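Local structure of GGDEF and EAL domain-containing protein (Vibrio cholerae O1 str. 2010EL-1786, 6PWK) at residues A[302-307]-A[353-358]; A[139-144]-A[170-175]. The protein binds the second messenger c-di-GMP and probably acts as a receptor that relays its level to the control of cell adhesion and biofilm formation. One frame throughout, in Å; residues are numbered along the deposited sequence.

Contact 1. Residues A[302-307]-A[353-358]; sequences HFEIPE and YVKLDY. With MG (magnesium ion), chain E.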
ATOM      1  N   HIS A 302     -28.340   1.765  -4.125  1.00 53.12           N
ATOM      2  CA  HIS A 302     -27.492   2.922  -4.387  1.00 57.98           C
ATOM      3  C   HIS A 302     -26.298   2.853  -3.445  1.00 60.09           C
ATOM      4  O   HIS A 302     -26.471   2.766  -2.226  1.00 59.15           O
ATOM      5  CB  HIS A 302     -28.258   4.231  -4.185  1.00 59.32           C
ATOM      6  CG  HIS A 302     -29.321   4.479  -5.209  1.00 69.35           C
ATOM      7  ND1 HIS A 302     -30.070   5.635  -5.236  1.00 68.52           N
ATOM      8  CD2 HIS A 302     -29.759   3.723  -6.243  1.00 73.37           C
ATOM      9  CE1 HIS A 302     -30.925   5.581  -6.242  1.00 72.40           C
ATOM     10  NE2 HIS A 302     -30.757   4.430  -6.869  1.00 74.66           N
ATOM     11  N   PHE A 303     -25.094   2.882  -4.005  1.00 57.03           N
ATOM     12  CA  PHE A 303     -23.871   2.830  -3.215  1.00 56.24           C
ATOM     13  C   PHE A 303     -23.348   4.247  -3.010  1.00 58.05           C
ATOM     14  O   PHE A 303     -22.976   4.921  -3.974  1.00 61.21           O
ATOM     15  CB  PHE A 303     -22.822   1.945  -3.886  1.00 50.11           C
ATOM     16  CG  PHE A 303     -23.147   0.480  -3.826  1.00 50.85           C
ATOM     17  CD1 PHE A 303     -22.859  -0.261  -2.693  1.00 52.08           C
ATOM     18  CD2 PHE A 303     -23.754  -0.154  -4.898  1.00 55.00           C
ATOM     19  CE1 PHE A 303     -23.164  -1.607  -2.630  1.00 56.85           C
ATOM     20  CE2 PHE A 303     -24.060  -1.502  -4.842  1.00 55.78           C
ATOM     21  CZ  PHE A 303     -23.765  -2.230  -3.707  1.00 54.88           C
ATOM     22  N   GLU A 304     -23.328   4.694  -1.757  1.00 56.20           N
ATOM     23  CA  GLU A 304     -22.909   6.049  -1.419  1.00 53.42           C
ATOM     24  C   GLU A 304     -21.403   6.047  -1.189  1.00 53.10           C
ATOM     25  O   GLU A 304     -20.915   5.465  -0.214  1.00 54.86           O
ATOM     26  CB  GLU A 304     -23.664   6.556  -0.194  1.00 51.67           C
ATOM     27  CG  GLU A 304     -23.859   8.062  -0.180  1.00 66.05           C
ATOM     28  CD  GLU A 304     -25.143   8.480   0.513  1.00 65.09           C
ATOM     29  OE1 GLU A 304     -25.098   8.799   1.720  1.00 64.66           O
ATOM     30  OE2 GLU A 304     -26.202   8.483  -0.150  1.00 58.51           O
ATOM     31  N   ILE A 305     -20.671   6.698  -2.080  1.00 48.66           N
ATOM     32  CA  ILE A 305     -19.211   6.704  -2.075  1.00 53.95           C
ATOM     33  C   ILE A 305     -18.741   8.083  -1.629  1.00 49.37           C
ATOM     34  O   ILE A 305     -19.200   9.088  -2.184  1.00 47.58           O
ATOM     35  CB  ILE A 305     -18.638   6.357  -3.461  1.00 59.42           C
ATOM     36  CG1 ILE A 305     -19.133   4.978  -3.905  1.00 59.89           C
ATOM     37  CG2 ILE A 305     -17.125   6.406  -3.440  1.00 62.90           C
ATOM     38  CD1 ILE A 305     -18.750   4.618  -5.320  1.00 68.90           C
ATOM     39  N   PRO A 306     -17.844   8.178  -0.647  1.00 49.69           N
ATOM     40  CA  PRO A 306     -17.377   9.496  -0.204  1.00 53.24           C
ATOM     41  C   PRO A 306     -16.610  10.209  -1.306  1.00 63.45           C
ATOM     42  O   PRO A 306     -15.964   9.584  -2.150  1.00 61.97           O
ATOM     43  CB  PRO A 306     -16.467   9.171   0.990  1.00 49.51           C
ATOM     44  CG  PRO A 306     -16.843   7.780   1.404  1.00 44.72           C
ATOM     45  CD  PRO A 306     -17.242   7.090   0.138  1.00 48.37           C
ATOM     46  N   GLU A 307     -16.691  11.542  -1.288  1.00 67.53           N
ATOM     47  CA  GLU A 307     -15.986  12.339  -2.288  1.00 66.39           C
ATOM     48  C   GLU A 307     -14.481  12.113  -2.225  1.00 65.40           C
ATOM     49  O   GLU A 307     -13.798  12.195  -3.253  1.00 68.90           O
ATOM     50  CB  GLU A 307     -16.318  13.820  -2.104  1.00 63.79           C
ATOM     51  CG  GLU A 307     -15.536  14.753  -3.017  1.00 70.84           C
ATOM     52  CD  GLU A 307     -16.065  16.170  -2.993  1.00 79.46           C
ATOM     53  OE1 GLU A 307     -16.879  16.517  -3.875  1.00 81.98           O
ATOM     54  OE2 GLU A 307     -15.672  16.935  -2.087  1.00 82.81           O
ATOM     55  N   TYR A 353     -26.362  10.543  -8.364  1.00 61.06           N
ATOM     56  CA  TYR A 353     -26.753  11.667  -7.529  1.00 65.47           C
ATOM     57  C   TYR A 353     -25.520  12.230  -6.839  1.00 62.76           C
ATOM     58  O   TYR A 353     -24.444  11.627  -6.847  1.00 65.15           O
ATOM     59  CB  TYR A 353     -27.806  11.261  -6.493  1.00 61.92           C
ATOM     60  CG  TYR A 353     -27.316  10.248  -5.483  1.00 51.06           C
ATOM     61  CD1 TYR A 353     -26.729  10.652  -4.291  1.00 57.58           C
ATOM     62  CD2 TYR A 353     -27.448   8.886  -5.720  1.00 55.46           C
ATOM     63  CE1 TYR A 353     -26.280   9.728  -3.365  1.00 61.35           C
ATOM     64  CE2 TYR A 353     -27.004   7.955  -4.799  1.00 62.35           C
ATOM     65  CZ  TYR A 353     -26.422   8.381  -3.623  1.00 63.27           C
ATOM     66  OH  TYR A 353     -25.979   7.459  -2.704  1.00 71.13           O
ATOM     67  N   VAL A 354     -25.694  13.400  -6.236  1.00 72.36           N
ATOM     68  CA  VAL A 354     -24.685  14.007  -5.377  1.00 69.77           C
ATOM     69  C   VAL A 354     -25.377  14.460  -4.100  1.00 61.06           C
ATOM     70  O   VAL A 354     -26.333  15.244  -4.149  1.00 70.27           O
ATOM     71  CB  VAL A 354     -23.959  15.181  -6.062  1.00 62.43           C
ATOM     72  CG1 VAL A 354     -22.993  14.660  -7.115  1.00 54.14           C
ATOM     73  CG2 VAL A 354     -24.953  16.145  -6.698  1.00 65.70           C
ATOM     74  N   LYS A 355     -24.922  13.943  -2.964  1.00 62.14           N
ATOM     75  CA  LYS A 355     -25.429  14.350  -1.660  1.00 58.30           C
ATOM     76  C   LYS A 355     -24.486  15.407  -1.100  1.00 54.44           C
ATOM     77  O   LYS A 355     -23.305  15.128  -0.873  1.00 56.03           O
ATOM     78  CB  LYS A 355     -25.544  13.154  -0.717  1.00 53.40           C
ATOM     79  CG  LYS A 355     -26.427  13.402   0.495  1.00 57.50           C
ATOM     80  CD  LYS A 355     -26.816  12.096   1.173  1.00 52.84           C
ATOM     81  CE  LYS A 355     -27.599  11.196   0.229  1.00 53.35           C
ATOM     82  NZ  LYS A 355     -28.075   9.955   0.902  1.00 51.39           N
ATOM     83  N   LEU A 356     -25.005  16.616  -0.897  1.00 60.27           N
ATOM     84  CA  LEU A 356     -24.166  17.745  -0.519  1.00 58.13           C
ATOM     85  C   LEU A 356     -23.459  17.492   0.806  1.00 68.12           C
ATOM     86  O   LEU A 356     -23.946  16.757   1.669  1.00 71.24           O
ATOM     87  CB  LEU A 356     -25.005  19.018  -0.418  1.00 64.04           C
ATOM     88  CG  LEU A 356     -25.492  19.636  -1.727  1.00 70.59           C
ATOM     89  CD1 LEU A 356     -26.498  20.741  -1.448  1.00 72.53           C
ATOM     90  CD2 LEU A 356     -24.316  20.170  -2.523  1.00 69.57           C
ATOM     91  N   ASP A 357     -22.287  18.105   0.952  1.00 69.01           N
ATOM     92  CA  ASP A 357     -21.604  18.126   2.237  1.00 61.86           C
ATOM     93  C   ASP A 357     -22.502  18.787   3.275  1.00 61.12           C
ATOM     94  O   ASP A 357     -23.063  19.860   3.035  1.00 59.67           O
ATOM     95  CB  ASP A 357     -20.277  18.879   2.109  1.00 58.43           C
ATOM     96  CG  ASP A 357     -19.422  18.794   3.363  1.00 67.60           C
ATOM     97  OD1 ASP A 357     -19.871  18.201   4.367  1.00 74.52           O
ATOM     98  OD2 ASP A 357     -18.290  19.322   3.341  1.00 73.84           O
ATOM     99  N   TYR A 358     -22.647  18.135   4.431  1.00 56.88           N
ATOM    100  CA  TYR A 358     -23.539  18.653   5.461  1.00 56.24           C
ATOM    101  C   TYR A 358     -23.056  19.968   6.053  1.00 68.57           C
ATOM    102  O   TYR A 358     -23.824  20.622   6.765  1.00 77.06           O
ATOM    103  CB  TYR A 358     -23.729  17.616   6.570  1.00 54.35           C
ATOM    104  CG  TYR A 358     -22.585  17.495   7.555  1.00 55.73           C
ATOM    105  CD1 TYR A 358     -21.508  16.654   7.304  1.00 57.69           C
ATOM    106  CD2 TYR A 358     -22.598  18.202   8.752  1.00 49.92           C
ATOM    107  CE1 TYR A 358     -20.468  16.533   8.209  1.00 54.25           C
ATOM    108  CE2 TYR A 358     -21.565  18.090   9.661  1.00 54.81           C
ATOM    109  CZ  TYR A 358     -20.503  17.254   9.385  1.00 64.62           C
ATOM    110  OH  TYR A 358     -19.476  17.140  10.290  1.00 68.86           O
TER
HETATM  111 MG    MG E 703     -23.860   9.120   3.460  1.00 45.01          MG

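Contact 2. Residues A[139-144]-A[170-175]; sequences VVSNKR and YGFISS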
ATOM      1  N   VAL A 139      -7.442  16.536  21.246  1.00 64.83           N
ATOM      2  CA  VAL A 139      -6.891  16.968  22.525  1.00 71.84           C
ATOM      3  C   VAL A 139      -7.643  16.256  23.641  1.00 74.30           C
ATOM      4  O   VAL A 139      -8.866  16.087  23.572  1.00 81.02           O
ATOM      5  CB  VAL A 139      -6.967  18.503  22.695  1.00 72.37           C
ATOM      6  CG1 VAL A 139      -6.236  19.205  21.561  1.00 72.25           C
ATOM      7  CG2 VAL A 139      -8.403  18.976  22.746  1.00 80.32           C
ATOM      8  N   VAL A 140      -6.907  15.803  24.656  1.00 71.88           N
ATOM      9  CA  VAL A 140      -7.507  15.215  25.848  1.00 77.74           C
ATOM     10  C   VAL A 140      -6.880  15.855  27.077  1.00 85.53           C
ATOM     11  O   VAL A 140      -5.688  16.183  27.084  1.00 89.37           O
ATOM     12  CB  VAL A 140      -7.372  13.671  25.891  1.00 71.64           C
ATOM     13  CG1 VAL A 140      -7.045  13.102  24.521  1.00 58.59           C
ATOM     14  CG2 VAL A 140      -6.362  13.216  26.942  1.00 73.56           C
ATOM     15  N   SER A 141      -7.699  16.061  28.105  1.00 81.43           N
ATOM     16  CA  SER A 141      -7.247  16.575  29.388  1.00 84.50           C
ATOM     17  C   SER A 141      -7.240  15.436  30.398  1.00 89.08           C
ATOM     18  O   SER A 141      -8.243  14.731  30.552  1.00 87.97           O
ATOM     19  CB  SER A 141      -8.148  17.706  29.880  1.00 80.04           C
ATOM     20  OG  SER A 141      -9.422  17.214  30.256  1.00 84.92           O
ATOM     21  N   ASN A 142      -6.112  15.258  31.080  1.00 88.62           N
ATOM     22  CA  ASN A 142      -5.966  14.192  32.063  1.00 91.09           C
ATOM     23  C   ASN A 142      -6.516  14.688  33.393  1.00100.09           C
ATOM     24  O   ASN A 142      -5.867  15.466  34.096  1.00102.84           O
ATOM     25  CB  ASN A 142      -4.507  13.764  32.187  1.00 90.69           C
ATOM     26  CG  ASN A 142      -4.358  12.371  32.767  1.00 97.49           C
ATOM     27  OD1 ASN A 142      -5.224  11.517  32.588  1.00100.23           O
ATOM     28  ND2 ASN A 142      -3.252  12.135  33.465  1.00 99.51           N
ATOM     29  N   LYS A 143      -7.725  14.244  33.735  1.00105.22           N
ATOM     30  CA  LYS A 143      -8.363  14.584  35.000  1.00118.17           C
ATOM     31  C   LYS A 143      -8.519  13.374  35.912  1.00122.78           C
ATOM     32  O   LYS A 143      -9.177  13.472  36.953  1.00127.93           O
ATOM     33  CB  LYS A 143      -9.721  15.245  34.746  1.00120.43           C
ATOM     34  CG  LYS A 143      -9.652  16.485  33.860  1.00122.05           C
ATOM     35  CD  LYS A 143     -10.858  17.389  34.074  1.00125.85           C
ATOM     36  CE  LYS A 143     -10.871  18.559  33.099  1.00122.76           C
ATOM     37  NZ  LYS A 143     -11.466  18.193  31.784  1.00115.78           N
ATOM     38  N   ARG A 144      -7.939  12.234  35.538  1.00124.55           N
ATOM     39  CA  ARG A 144      -7.861  11.057  36.389  1.00132.90           C
ATOM     40  C   ARG A 144      -6.482  10.436  36.213  1.00136.46           C
ATOM     41  O   ARG A 144      -5.733  10.792  35.300  1.00141.89           O
ATOM     42  CB  ARG A 144      -8.963  10.038  36.065  1.00136.44           C
ATOM     43  CG  ARG A 144     -10.372  10.501  36.407  1.00147.04           C
ATOM     44  CD  ARG A 144     -11.401   9.411  36.149  1.00154.50           C
ATOM     45  NE  ARG A 144     -12.736   9.808  36.589  1.00159.81           N
ATOM     46  CZ  ARG A 144     -13.815   9.036  36.504  1.00157.46           C
ATOM     47  NH1 ARG A 144     -13.725   7.816  35.993  1.00159.69           N
ATOM     48  NH2 ARG A 144     -14.987   9.486  36.931  1.00153.26           N
ATOM     49  N   TYR A 170     -11.418  21.086  16.818  1.00 75.37           N
ATOM     50  CA  TYR A 170     -10.658  19.991  17.402  1.00 72.81           C
ATOM     51  C   TYR A 170     -11.618  19.066  18.144  1.00 69.64           C
ATOM     52  O   TYR A 170     -12.725  19.475  18.520  1.00 72.31           O
ATOM     53  CB  TYR A 170      -9.569  20.507  18.347  1.00 58.16           C
ATOM     54  CG  TYR A 170     -10.092  21.451  19.405  1.00 65.19           C
ATOM     55  CD1 TYR A 170     -10.204  22.811  19.154  1.00 69.54           C
ATOM     56  CD2 TYR A 170     -10.489  20.981  20.650  1.00 70.35           C
ATOM     57  CE1 TYR A 170     -10.690  23.676  20.109  1.00 75.62           C
ATOM     58  CE2 TYR A 170     -10.976  21.839  21.615  1.00 76.90           C
ATOM     59  CZ  TYR A 170     -11.074  23.186  21.336  1.00 81.86           C
ATOM     60  OH  TYR A 170     -11.559  24.053  22.286  1.00 91.37           O
ATOM     61  N   GLY A 171     -11.187  17.839  18.347  1.00 65.00           N
ATOM     62  CA  GLY A 171     -11.930  16.868  19.124  1.00 57.74           C
ATOM     63  C   GLY A 171     -11.417  16.817  20.550  1.00 61.40           C
ATOM     64  O   GLY A 171     -10.237  16.550  20.785  1.00 69.30           O
ATOM     65  N   PHE A 172     -12.313  17.076  21.498  1.00 69.53           N
ATOM     66  CA  PHE A 172     -11.976  17.143  22.916  1.00 67.01           C
ATOM     67  C   PHE A 172     -12.642  15.993  23.657  1.00 68.70           C
ATOM     68  O   PHE A 172     -13.862  15.822  23.578  1.00 79.38           O
ATOM     69  CB  PHE A 172     -12.410  18.481  23.518  1.00 78.82           C
ATOM     70  CG  PHE A 172     -11.897  18.720  24.917  1.00 86.83           C
ATOM     71  CD1 PHE A 172     -12.526  18.149  26.015  1.00 92.88           C
ATOM     72  CD2 PHE A 172     -10.795  19.531  25.134  1.00 89.29           C
ATOM     73  CE1 PHE A 172     -12.054  18.372  27.294  1.00 98.37           C
ATOM     74  CE2 PHE A 172     -10.321  19.757  26.410  1.00 94.01           C
ATOM     75  CZ  PHE A 172     -10.951  19.177  27.492  1.00 99.92           C
ATOM     76  N   ILE A 173     -11.837  15.214  24.377  1.00 66.98           N
ATOM     77  CA  ILE A 173     -12.319  14.182  25.286  1.00 75.47           C
ATOM     78  C   ILE A 173     -11.574  14.340  26.602  1.00 81.13           C
ATOM     79  O   ILE A 173     -10.347  14.462  26.609  1.00 76.62           O
ATOM     80  CB  ILE A 173     -12.109  12.763  24.720  1.00 79.57           C
ATOM     81  CG1 ILE A 173     -12.829  12.594  23.383  1.00 81.91           C
ATOM     82  CG2 ILE A 173     -12.591  11.715  25.710  1.00 81.68           C
ATOM     83  CD1 ILE A 173     -12.719  11.194  22.809  1.00 71.57           C
ATOM     84  N   SER A 174     -12.305  14.343  27.710  1.00 94.57           N
ATOM     85  CA  SER A 174     -11.676  14.399  29.021  1.00 92.07           C
ATOM     86  C   SER A 174     -11.430  12.985  29.530  1.00 87.92           C
ATOM     87  O   SER A 174     -12.215  12.071  29.270  1.00 84.02           O
ATOM     88  CB  SER A 174     -12.545  15.177  30.008  1.00100.75           C
ATOM     89  OG  SER A 174     -11.939  15.222  31.288  1.00111.22           O
ATOM     90  N   SER A 175     -10.322  12.808  30.258  1.00 90.48           N
ATOM     91  CA  SER A 175      -9.935  11.473  30.707  1.00 97.86           C
ATOM     92  C   SER A 175     -10.955  10.859  31.656  1.00103.37           C
ATOM     93  O   SER A 175     -10.955   9.638  31.846  1.00108.82           O
ATOM     94  CB  SER A 175      -8.565  11.516  31.386  1.00107.33           C
ATOM     95  OG  SER A 175      -8.695  11.757  32.777  1.00121.04           O
TER

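Contact 1. Residues A[302-307]-A[353-358]
Tyr353 OH and Lys355 NZ converge on one carboxylate oxygen of Glu304, the OE2 atom, and leave OE1 to the magnesium ion. Glu304 and Lys355 form a salt bridge, with NZ 2.6 Å from OE2. The amine meets that oxygen on its syn side, 18° out of the carboxylate plane, while the hydroxyl takes the anti lone pair, with Tyr353 OH 2.8 Å from Glu304 OE2. Glu304 OE2 lies at the edge of the phenol ring, near its plane, and the carboxylate is turned 75° from that ring.

Both partners reach across a wide gap, since the strand axes run 8.9 Å apart and do not pair directly; strand 330-336 stands between them in the sheet order. Tyr353 spans it with CG set between its own backbone N and carbonyl carbon. Lys355 starts with CG anti to its backbone N, and a bend at chi3 then turns the end of the chain to the carboxylate. His302 comes obliquely to the phenol, its ND1 3.9 Å from Tyr353 CE2; the ring planes are 30° apart, but the offset between them is too large for a stack. The imidazole's NE2 is hydrogen-bonded to Lys352 NZ.

At the other corner of the carboxylate, Glu304 OE1 lies 2.2 Å from the magnesium ion, which Glu218, Asn272 and Asp334 also bind. The site belongs to an EAL domain, a TIM-barrel-like fold whose beta strands carry the metal ligands. Lys355 NZ forms a second salt bridge, with Glu218, and a hydrogen bond to Gln410. Glu304 and Glu218 thus each serve both the magnesium ion and Lys355. With one oxygen on the metal and the other gripped by two donors, the Glu304 carboxylate is restrained in rotation beside the bound c-di-GMP.

Contact 2. Residues A[139-144]-A[170-175]
Val139 to Ser141 run parallel to Gly171 to Ser174, with axes 4.9 Å apart, and the pairing opens with a nearly straight bond from Val139 N to Gly171 O (2.8 Å, 176°). Farther along, Ser141 N to Ile173 O is long and weak, but Ser175 N to Ser141 O closes the pair firmly at 2.8 Å.

On the face carrying Val139 and Phe172, CG2 of the valine meets CD2 of the phenylalanine at 3.4 Å and also touches Tyr170 CD2. At the far side of the same ring, Phe172 CZ lies 3.7 Å from Ser141 OG. Past it, Lys143 bends at chi4, and its NZ donates to Ser174 OG (3.0 Å) and to Ser141 OG; Ser174 OG is also hydrogen-bonded to Asp176. Farther on, Ser175 OG accepts from Lys143 N at 2.8 Å and weakly from Arg144 N.

This is the parallel pair of a beta-alpha-beta crossover: helix 148-164 packs on Val140 and Ile173, helix 106-118 on Val139, Ser141 and Tyr170, and strand 45-51 flanks strand 136-142 on its other edge.

In the fold
After the N-terminal helix 3-18 the chain builds the GGDEF part, where contact 2 closes a loop made chiefly of helix 148-164 and adds 171-174 as an outermost strand of the five-stranded sheet. Helix 184-197 leads on to the strands of the second sheet. There contact 1 closes a longer loop, through helices 307-312, 314-326 and 345-349 and strand 330-336, joining two strands of the barrel-like sheet across its interior. The loops lie in series, neither nesting nor crossing. The centres of contact 1 and contact 2 are about 32 Å apart, on opposite sides of the chain's centre. The nearest atoms of contact 1 and contact 2 are about 11 Å apart and do not touch.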